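Local coordinates for protein coatomer subunit delta (Saccharomyces cerevisiae, PDB 5FJZ) that is a subunit of the COPI coatomer, thought to return dilysine-tagged proteins from Golgi to ER, and binds the WxWxV motif of Dsl1 through this mu-homology domain, at residues Ile15-Lys20 with Leu42-Asn47; Asn55-Asp60 with Ile241-Met246; Ser227-Leu232 with Pro255-Thr260. All coordinates share one frame; numbering follows the deposited sequence.

Contact 1: Ile15-Lys20 with Leu42-Asn47; sequences ILISIK and LELRIN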
loop_
_atom_site.group_PDB
_atom_site.type_symbol
_atom_site.label_atom_id
_atom_site.label_comp_id
_atom_site.label_asym_id
_atom_site.label_seq_id
_atom_site.Cartn_x
_atom_site.Cartn_y
_atom_site.Cartn_z
ATOM N N ILE A 15 6.726 6.356 -32.426
ATOM C CA ILE A 15 6.883 5.180 -31.573
ATOM C C ILE A 15 8.029 5.413 -30.615
ATOM O O ILE A 15 9.147 5.724 -31.035
ATOM C CB ILE A 15 7.172 3.888 -32.370
ATOM C CG1 ILE A 15 5.933 3.544 -33.222
ATOM C CG2 ILE A 15 7.464 2.723 -31.439
ATOM C CD1 ILE A 15 6.080 2.362 -34.121
ATOM N N LEU A 16 7.774 5.175 -29.318
ATOM C CA LEU A 16 8.833 5.184 -28.329
ATOM C C LEU A 16 8.746 3.969 -27.493
ATOM O O LEU A 16 7.691 3.717 -26.860
ATOM C CB LEU A 16 8.769 6.459 -27.450
ATOM C CG LEU A 16 9.815 6.557 -26.341
ATOM C CD1 LEU A 16 11.234 6.750 -26.916
ATOM C CD2 LEU A 16 9.506 7.757 -25.482
ATOM N N ILE A 17 9.857 3.202 -27.444
ATOM C CA ILE A 17 9.920 1.990 -26.664
ATOM C C ILE A 17 10.817 2.220 -25.454
ATOM O O ILE A 17 11.924 2.746 -25.596
ATOM C CB ILE A 17 10.463 0.806 -27.529
ATOM C CG1 ILE A 17 9.475 0.455 -28.658
ATOM C CG2 ILE A 17 10.762 -0.375 -26.642
ATOM C CD1 ILE A 17 10.136 -0.315 -29.770
ATOM N N SER A 18 10.324 1.878 -24.250
ATOM C CA SER A 18 11.066 2.065 -23.023
ATOM C C SER A 18 11.332 0.708 -22.412
ATOM O O SER A 18 10.411 -0.070 -22.178
ATOM C CB SER A 18 10.292 2.951 -22.057
ATOM O OG SER A 18 11.040 3.121 -20.879
ATOM N N ILE A 19 12.626 0.403 -22.138
ATOM C CA ILE A 19 12.957 -0.824 -21.492
ATOM C C ILE A 19 13.457 -0.471 -20.096
ATOM O O ILE A 19 14.544 0.190 -19.949
ATOM C CB ILE A 19 14.053 -1.556 -22.291
ATOM C CG1 ILE A 19 13.564 -1.866 -23.716
ATOM C CG2 ILE A 19 14.479 -2.845 -21.611
ATOM C CD1 ILE A 19 14.657 -2.363 -24.664
ATOM N N LYS A 20 12.656 -0.809 -19.090
ATOM C CA LYS A 20 12.914 -0.293 -17.724
ATOM C C LYS A 20 13.221 -1.415 -16.804
ATOM O O LYS A 20 12.442 -2.380 -16.733
ATOM C CB LYS A 20 11.673 0.463 -17.251
ATOM C CG LYS A 20 11.402 1.768 -17.975
ATOM C CD LYS A 20 10.071 2.407 -17.495
ATOM C CE LYS A 20 10.089 3.897 -17.728
ATOM N NZ LYS A 20 8.708 4.484 -17.709
ATOM N N LEU A 42 8.854 -3.830 -20.610
ATOM C CA LEU A 42 8.955 -3.217 -21.882
ATOM C C LEU A 42 7.656 -2.441 -22.142
ATOM O O LEU A 42 6.595 -3.021 -22.164
ATOM C CB LEU A 42 9.143 -4.334 -22.894
ATOM C CG LEU A 42 9.575 -3.655 -24.166
ATOM C CD1 LEU A 42 10.525 -4.426 -25.012
ATOM C CD2 LEU A 42 8.361 -3.370 -24.968
ATOM N N GLU A 43 7.758 -1.122 -22.267
ATOM C CA GLU A 43 6.632 -0.238 -22.468
ATOM C C GLU A 43 6.684 0.337 -23.873
ATOM O O GLU A 43 7.760 0.702 -24.401
ATOM C CB GLU A 43 6.669 0.913 -21.488
ATOM C CG GLU A 43 6.371 0.495 -20.069
ATOM C CD GLU A 43 6.417 1.646 -19.078
ATOM O OE1 GLU A 43 6.755 2.785 -19.456
ATOM O OE2 GLU A 43 6.125 1.401 -17.908
ATOM N N LEU A 44 5.523 0.423 -24.483
ATOM C CA LEU A 44 5.336 0.999 -25.800
ATOM C C LEU A 44 4.455 2.239 -25.725
ATOM O O LEU A 44 3.403 2.176 -25.106
ATOM C CB LEU A 44 4.671 -0.116 -26.688
ATOM C CG LEU A 44 4.288 0.264 -28.105
ATOM C CD1 LEU A 44 5.527 0.674 -28.854
ATOM C CD2 LEU A 44 3.587 -0.928 -28.775
ATOM N N ARG A 45 4.906 3.339 -26.317
ATOM C CA ARG A 45 4.135 4.552 -26.489
ATOM C C ARG A 45 4.017 4.790 -27.998
ATOM O O ARG A 45 5.025 4.837 -28.747
ATOM C CB ARG A 45 4.755 5.716 -25.821
ATOM C CG ARG A 45 4.651 5.806 -24.303
ATOM C CD ARG A 45 5.549 6.893 -23.730
ATOM N NE ARG A 45 5.304 8.217 -24.308
ATOM C CZ ARG A 45 6.056 9.317 -24.096
ATOM N NH1 ARG A 45 7.103 9.244 -23.321
ATOM N NH2 ARG A 45 5.758 10.477 -24.656
ATOM N N ILE A 46 2.799 4.993 -28.438
ATOM C CA ILE A 46 2.516 5.363 -29.799
ATOM C C ILE A 46 1.647 6.609 -29.889
ATOM O O ILE A 46 0.622 6.712 -29.229
ATOM C CB ILE A 46 1.853 4.226 -30.558
ATOM C CG1 ILE A 46 2.772 3.002 -30.516
ATOM C CG2 ILE A 46 1.646 4.629 -32.014
ATOM C CD1 ILE A 46 2.193 1.783 -31.156
ATOM N N ASN A 47 2.081 7.596 -30.670
ATOM C CA ASN A 47 1.320 8.824 -30.727
ATOM C C ASN A 47 0.956 9.233 -32.140
ATOM O O ASN A 47 0.423 10.308 -32.328
ATOM C CB ASN A 47 2.016 9.933 -29.953
ATOM C CG ASN A 47 3.253 10.452 -30.630
ATOM O OD1 ASN A 47 3.633 10.057 -31.762
ATOM N ND2 ASN A 47 3.817 11.429 -29.997
#
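Leu44 sets its CD1 methyl into the hollow between Ile15 and Ile17, 3.8 Å from CG2 of Ile15 and 4.0 Å from CG1 of Ile17. CG lies anti to the backbone N (chi1 176°), and from there chi2 (61°) sets CD1 nearer the other strand. Leu42 fits the next notch along with both of its methyls: CD2 meets Ile17 CG2, and CD1 lies 4.2 Å from Ile19 CG1. At the other end Ile15 and Ile46 lie side by side, CG1 against CG1. Branched and forked aliphatics suit this buried face, since Ile15, Ile17 and Ile19 each offer a branch against which a leucine methyl rests.

The reverse face, carrying Leu16, Ser18, Glu43 and Arg45, is more polar. CD2 of Leu16 lies over one face of the Arg45 guanidinium, 3.6 Å from NH1. The arginine's charge is taken up by a salt bridge from NE to Asp101 and a hydrogen bond from NH1 to the carbonyl of Pro10. Lys20, two residues on from Ser18, the partner of Glu43, reaches diagonally across to Glu43, where NZ stands 3.1 Å from OE1 in a salt bridge, meeting that oxygen from above the carboxylate plane. Glu43 also packs on the backbone of the bound peptide.

Beneath the side chains, Leu16 with Arg45 and Ser18 with Glu43 form hydrogen-bonded pairs; Leu16 N to Arg45 O is 2.8 Å and nearly straight (170°). Three non-hydrogen-bonded pairs, Ile15 with Ile46, Ile17 with Leu44 and Ile19 with Leu42, alternate with them. This is the open end of an antiparallel beta hairpin made by strands 15-27 and 33-46 of the mu-homology domain, within the region that interacts with Dsl1.

Contact 2: Asn55-Asp60 with Ile241-Met246; sequences NLKLAD and IQSVVM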
loop_
_atom_site.group_PDB
_atom_site.type_symbol
_atom_site.label_atom_id
_atom_site.label_comp_id
_atom_site.label_asym_id
_atom_site.label_seq_id
_atom_site.Cartn_x
_atom_site.Cartn_y
_atom_site.Cartn_z
ATOM N N ASN A 55 4.284 -4.165 -35.053
ATOM C CA ASN A 55 4.777 -5.231 -34.253
ATOM C C ASN A 55 6.244 -5.000 -33.954
ATOM O O ASN A 55 6.962 -4.352 -34.721
ATOM C CB ASN A 55 4.705 -6.603 -34.946
ATOM C CG ASN A 55 3.291 -7.178 -35.071
ATOM O OD1 ASN A 55 2.265 -6.651 -34.567
ATOM N ND2 ASN A 55 3.233 -8.256 -35.789
ATOM N N LEU A 56 6.696 -5.456 -32.788
ATOM C CA LEU A 56 8.078 -5.154 -32.330
ATOM C C LEU A 56 8.841 -6.434 -32.440
ATOM O O LEU A 56 8.331 -7.440 -32.044
ATOM C CB LEU A 56 8.075 -4.787 -30.830
ATOM C CG LEU A 56 7.718 -3.387 -30.346
ATOM C CD1 LEU A 56 6.736 -2.603 -31.182
ATOM C CD2 LEU A 56 7.338 -3.409 -28.865
ATOM N N LYS A 57 10.050 -6.389 -33.009
ATOM C CA LYS A 57 10.901 -7.577 -33.053
ATOM C C LYS A 57 11.989 -7.372 -32.035
ATOM O O LYS A 57 12.720 -6.409 -32.113
ATOM C CB LYS A 57 11.554 -7.801 -34.424
ATOM C CG LYS A 57 10.704 -8.585 -35.402
ATOM C CD LYS A 57 11.444 -8.783 -36.734
ATOM C CE LYS A 57 10.501 -9.202 -37.861
ATOM N NZ LYS A 57 11.117 -8.881 -39.180
ATOM N N LEU A 58 12.078 -8.278 -31.070
ATOM C CA LEU A 58 13.139 -8.159 -30.083
ATOM C C LEU A 58 14.456 -8.591 -30.700
ATOM O O LEU A 58 14.452 -9.411 -31.605
ATOM C CB LEU A 58 12.821 -9.030 -28.909
ATOM C CG LEU A 58 11.443 -8.812 -28.191
ATOM C CD1 LEU A 58 11.262 -9.646 -26.994
ATOM C CD2 LEU A 58 11.250 -7.378 -27.780
ATOM N N ALA A 59 15.563 -8.111 -30.139
ATOM C CA ALA A 59 16.931 -8.456 -30.628
ATOM C C ALA A 59 17.180 -9.961 -30.610
ATOM O O ALA A 59 16.677 -10.742 -29.767
ATOM C CB ALA A 59 18.014 -7.804 -29.811
ATOM N N ASP A 60 17.861 -10.403 -31.659
ATOM C CA ASP A 60 18.074 -11.835 -31.868
ATOM C C ASP A 60 18.889 -12.407 -30.704
ATOM O O ASP A 60 18.815 -13.621 -30.401
ATOM C CB ASP A 60 18.813 -12.010 -33.181
ATOM C CG ASP A 60 17.910 -11.889 -34.401
ATOM O OD1 ASP A 60 16.781 -12.460 -34.337
ATOM O OD2 ASP A 60 18.344 -11.293 -35.431
ATOM N N ILE A 241 15.732 -3.997 -28.925
ATOM C CA ILE A 241 14.840 -4.089 -30.035
ATOM C C ILE A 241 15.682 -4.200 -31.319
ATOM O O ILE A 241 16.666 -3.474 -31.501
ATOM C CB ILE A 241 14.005 -2.815 -30.141
ATOM C CG1 ILE A 241 13.198 -2.606 -28.857
ATOM C CG2 ILE A 241 13.068 -2.860 -31.366
ATOM C CD1 ILE A 241 12.268 -3.729 -28.486
ATOM N N GLN A 242 15.237 -5.075 -32.187
ATOM C CA GLN A 242 15.886 -5.262 -33.517
ATOM C C GLN A 242 15.241 -4.406 -34.578
ATOM O O GLN A 242 15.893 -3.734 -35.357
ATOM C CB GLN A 242 15.603 -6.685 -33.862
ATOM C CG GLN A 242 15.977 -7.085 -35.230
ATOM C CD GLN A 242 16.813 -8.312 -34.995
ATOM O OE1 GLN A 242 16.365 -9.432 -35.196
ATOM N NE2 GLN A 242 18.040 -8.100 -34.402
ATOM N N SER A 243 13.914 -4.428 -34.607
ATOM C CA SER A 243 13.223 -3.549 -35.510
ATOM C C SER A 243 11.774 -3.427 -35.056
ATOM O O SER A 243 11.260 -4.192 -34.200
ATOM C CB SER A 243 13.226 -4.080 -36.943
ATOM O OG SER A 243 12.615 -5.372 -36.948
ATOM N N VAL A 244 11.122 -2.472 -35.693
ATOM C CA VAL A 244 9.689 -2.352 -35.619
ATOM C C VAL A 244 9.146 -2.378 -37.090
ATOM O O VAL A 244 9.685 -1.717 -37.971
ATOM C CB VAL A 244 9.311 -1.031 -34.936
ATOM C CG1 VAL A 244 7.776 -0.897 -34.907
ATOM C CG2 VAL A 244 9.823 -0.953 -33.500
ATOM N N VAL A 245 7.993 -3.013 -37.254
ATOM C CA VAL A 245 7.537 -3.478 -38.494
ATOM C C VAL A 245 6.000 -3.342 -38.521
ATOM O O VAL A 245 5.348 -3.457 -37.504
ATOM C CB VAL A 245 8.085 -4.942 -38.482
ATOM C CG1 VAL A 245 7.032 -6.019 -38.583
ATOM C CG2 VAL A 245 9.346 -5.082 -39.299
ATOM N N MET A 246 5.447 -3.171 -39.710
ATOM C CA MET A 246 4.008 -3.246 -39.932
ATOM C C MET A 246 3.542 -4.626 -39.594
ATOM O O MET A 246 4.207 -5.602 -39.960
ATOM C CB MET A 246 3.677 -2.910 -41.401
ATOM C CG MET A 246 3.778 -1.437 -41.735
ATOM S SD MET A 246 2.417 -0.546 -40.946
ATOM C CE MET A 246 1.017 -1.032 -41.992
#
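Leu56 and Val244 lie side by side on the buried face, with Leu56 CD1 4.2 Å from Val244 CG2. Farther along, the end of Ile241 meets Leu58, CD1 to CD2 at 3.9 Å, although the CB atoms of both point away from the opposing segment. These apolar residues suit a face enclosed by protein.

Between them the pairing slips by one residue. Gln242 and Ser243 both face Lys57 in a classic beta bulge, and the Lys57 carbonyl serves two amides: Gln242 N at 2.8 Å and, weakly, Ser243 N at 3.4 Å. Beyond the bulge the register is regular again, with Asn55 N bonded to Val245 O at 2.8 Å.

Looser packing is confined to Lys57 and the bulge end. Partly exposed Lys57 runs extended past Ser243, its CD 3.6 Å from Ser243 OG, and NZ stands 4.2 Å from Val245 CG2; Ser243 and Val245 are buried beside this long chain. At the bulge end Gln242 and Asp60 are exposed, and their side chains cross there.

Strand 54-58 is the middle of a three-stranded antiparallel sheet, with strand 241-246 along one edge and strand 87-88 along the other. Its apolar face packs on strands 15-27 and 33-46, where Leu56, Ile241 and Val244 meet Ile17 and both Leu56 and Leu58 touch Leu42.

Contact 3: Ser227-Leu232 with Pro255-Thr260; sequences STRDKL and PYDVIT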
loop_
_atom_site.group_PDB
_atom_site.type_symbol
_atom_site.label_atom_id
_atom_site.label_comp_id
_atom_site.label_asym_id
_atom_site.label_seq_id
_atom_site.Cartn_x
_atom_site.Cartn_y
_atom_site.Cartn_z
ATOM N N SER A 227 19.747 6.277 -17.457
ATOM C CA SER A 227 18.991 5.979 -18.679
ATOM C C SER A 227 19.724 6.443 -19.935
ATOM O O SER A 227 20.534 7.394 -19.877
ATOM C CB SER A 227 17.628 6.610 -18.624
ATOM O OG SER A 227 17.752 7.993 -18.422
ATOM N N THR A 228 19.433 5.796 -21.046
ATOM C CA THR A 228 20.058 6.114 -22.355
ATOM C C THR A 228 18.947 6.128 -23.431
ATOM O O THR A 228 18.152 5.238 -23.459
ATOM C CB THR A 228 21.287 5.222 -22.675
ATOM O OG1 THR A 228 21.276 4.841 -24.048
ATOM C CG2 THR A 228 21.389 3.943 -21.806
ATOM N N ARG A 229 18.910 7.157 -24.270
ATOM C CA ARG A 229 18.057 7.166 -25.451
ATOM C C ARG A 229 18.902 6.843 -26.663
ATOM O O ARG A 229 19.815 7.614 -26.978
ATOM C CB ARG A 229 17.363 8.521 -25.606
ATOM C CG ARG A 229 16.401 8.546 -26.776
ATOM C CD ARG A 229 15.464 9.714 -26.596
ATOM N NE ARG A 229 14.485 9.716 -27.665
ATOM C CZ ARG A 229 13.251 10.176 -27.575
ATOM N NH1 ARG A 229 12.821 10.749 -26.468
ATOM N NH2 ARG A 229 12.461 10.081 -28.621
ATOM N N ASP A 230 18.630 5.715 -27.321
ATOM C CA ASP A 230 19.384 5.231 -28.486
ATOM C C ASP A 230 18.611 4.030 -29.026
ATOM O O ASP A 230 18.384 3.074 -28.298
ATOM C CB ASP A 230 20.807 4.834 -28.062
ATOM C CG ASP A 230 21.684 4.196 -29.215
ATOM O OD1 ASP A 230 21.230 3.855 -30.344
ATOM O OD2 ASP A 230 22.866 3.984 -28.935
ATOM N N LYS A 231 18.250 4.050 -30.322
ATOM C CA LYS A 231 17.607 2.906 -30.974
ATOM C C LYS A 231 18.221 1.564 -30.688
ATOM O O LYS A 231 17.539 0.514 -30.675
ATOM C CB LYS A 231 17.650 3.055 -32.509
ATOM C CG LYS A 231 16.533 3.866 -33.091
ATOM C CD LYS A 231 16.830 4.169 -34.565
ATOM C CE LYS A 231 15.716 3.795 -35.515
ATOM N NZ LYS A 231 15.684 2.356 -35.888
ATOM N N LEU A 232 19.538 1.548 -30.556
ATOM C CA LEU A 232 20.323 0.332 -30.433
ATOM C C LEU A 232 20.697 0.026 -28.956
ATOM O O LEU A 232 21.367 -0.961 -28.670
ATOM C CB LEU A 232 21.594 0.450 -31.321
ATOM C CG LEU A 232 21.435 0.706 -32.847
ATOM C CD1 LEU A 232 22.764 0.772 -33.618
ATOM C CD2 LEU A 232 20.491 -0.281 -33.526
ATOM N N PRO A 255 9.706 3.858 -38.296
ATOM C CA PRO A 255 10.634 4.646 -37.505
ATOM C C PRO A 255 10.276 4.507 -35.997
ATOM O O PRO A 255 9.105 4.369 -35.639
ATOM C CB PRO A 255 10.321 6.067 -37.892
ATOM C CG PRO A 255 8.850 6.038 -38.332
ATOM C CD PRO A 255 8.785 4.727 -39.071
ATOM N N TYR A 256 11.278 4.560 -35.151
ATOM C CA TYR A 256 11.032 4.408 -33.695
ATOM C C TYR A 256 12.286 4.835 -32.925
ATOM O O TYR A 256 13.345 5.039 -33.510
ATOM C CB TYR A 256 10.651 3.007 -33.342
ATOM C CG TYR A 256 11.770 2.006 -33.554
ATOM C CD1 TYR A 256 11.992 1.447 -34.818
ATOM C CD2 TYR A 256 12.573 1.586 -32.496
ATOM C CE1 TYR A 256 13.004 0.530 -35.037
ATOM C CE2 TYR A 256 13.597 0.687 -32.700
ATOM C CZ TYR A 256 13.789 0.142 -33.958
ATOM O OH TYR A 256 14.781 -0.734 -34.152
ATOM N N ASP A 257 12.132 5.025 -31.616
ATOM C CA ASP A 257 13.241 5.282 -30.718
ATOM C C ASP A 257 13.101 4.393 -29.498
ATOM O O ASP A 257 11.995 3.861 -29.220
ATOM C CB ASP A 257 13.136 6.728 -30.274
ATOM C CG ASP A 257 14.227 7.625 -30.818
ATOM O OD1 ASP A 257 14.353 7.679 -32.045
ATOM O OD2 ASP A 257 14.939 8.312 -30.038
ATOM N N VAL A 258 14.186 4.253 -28.744
ATOM C CA VAL A 258 14.256 3.374 -27.589
ATOM C C VAL A 258 14.976 4.142 -26.481
ATOM O O VAL A 258 16.009 4.795 -26.753
ATOM C CB VAL A 258 15.041 2.126 -27.913
ATOM C CG1 VAL A 258 15.232 1.213 -26.691
ATOM C CG2 VAL A 258 14.365 1.317 -29.043
ATOM N N ILE A 259 14.399 4.073 -25.283
ATOM C CA ILE A 259 15.038 4.468 -24.057
ATOM C C ILE A 259 15.265 3.245 -23.190
ATOM O O ILE A 259 14.310 2.471 -22.970
ATOM C CB ILE A 259 14.180 5.471 -23.325
ATOM C CG1 ILE A 259 14.101 6.748 -24.115
ATOM C CG2 ILE A 259 14.707 5.706 -21.874
ATOM C CD1 ILE A 259 13.088 7.730 -23.617
ATOM N N THR A 260 16.500 3.015 -22.685
ATOM C CA THR A 260 16.736 2.026 -21.629
ATOM C C THR A 260 17.050 2.669 -20.294
ATOM O O THR A 260 17.605 3.789 -20.258
ATOM C CB THR A 260 17.871 1.059 -21.866
ATOM O OG1 THR A 260 19.074 1.820 -22.055
ATOM C CG2 THR A 260 17.607 0.222 -23.070
HETATM O O HOH W 1 16.794 -1.115 -32.622
#
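Thr228 and Thr260 form a hydrogen-bonded antiparallel pair between neighbouring strands of the large mixed beta sheet of the mu-homology domain. The axes of strands 227-229 and 257-260 come within 4.6 Å and run at 169° to each other. Arg229 and Ile259 follow as a non-hydrogen-bonded pair, and a last backbone bond joins Asp230 N to Val258 O at 2.8 Å. There the first strand ends: Asp230 OD1 accepts from Leu232 N at 2.9 Å, an Asx turn that aspartate can make because its short carboxylate reaches forward to the backbone N two residues on.

On one face the Arg229 chain is extended from CG to NE, with CG anti to the backbone N. CG packs 4.0 Å from CG1 of Ile259, so the aliphatic shaft rests on an apolar side chain while the charged end travels on to Asp257. NE donates to OD2 of Asp257 at 2.8 Å in a salt bridge, in the conformer described here, one of two modelled for that aspartate. OD2 lies in the guanidinium plane at its edge, while NE comes to it on the anti side but tilted 27° out of the carboxylate plane, the two flat groups being turned 61° apart. NH1 of Arg229 bonds instead to the carbonyl of Glu11.

Past the strand ends, Lys231 crosses Tyr256 at about a right angle, bending back so that NZ stands 3.8 Å from the ring centroid in an off-centre cation-pi contact. A tyrosine suits this place twice over, for its ring also packs on Ile241 and Val244 while its hydroxyl reaches a polar partner. That hydroxyl, OH of Tyr256, donates to a water 2.6 Å away, and the same water donates to Lys231 O, also at 2.6 Å, tying ring tip to backbone.

The three contacts enclose one core at this end of the mu-homology domain. Contacts 1 and 3, centres about 9 Å apart, share a sheet: strands 15-27 and 257-269 run parallel, joined by a probable hydrogen bond from Ile19 N to Ile259 O of 2.8 Å. Contact 2 packs across from them, its centre about 12 Å from that of contact 1 and about 13 Å from that of contact 3. Val244 is wedged between both, CG2 lying 3.8 Å from Ile17 CD1 and 3.5 Å from Tyr256 CD1. Contact 1 touches the bound peptide through Glu43 and, through Arg45, Asn183 of a second subunit, whereas no other protein chain touches the segments of contacts 2 and 3.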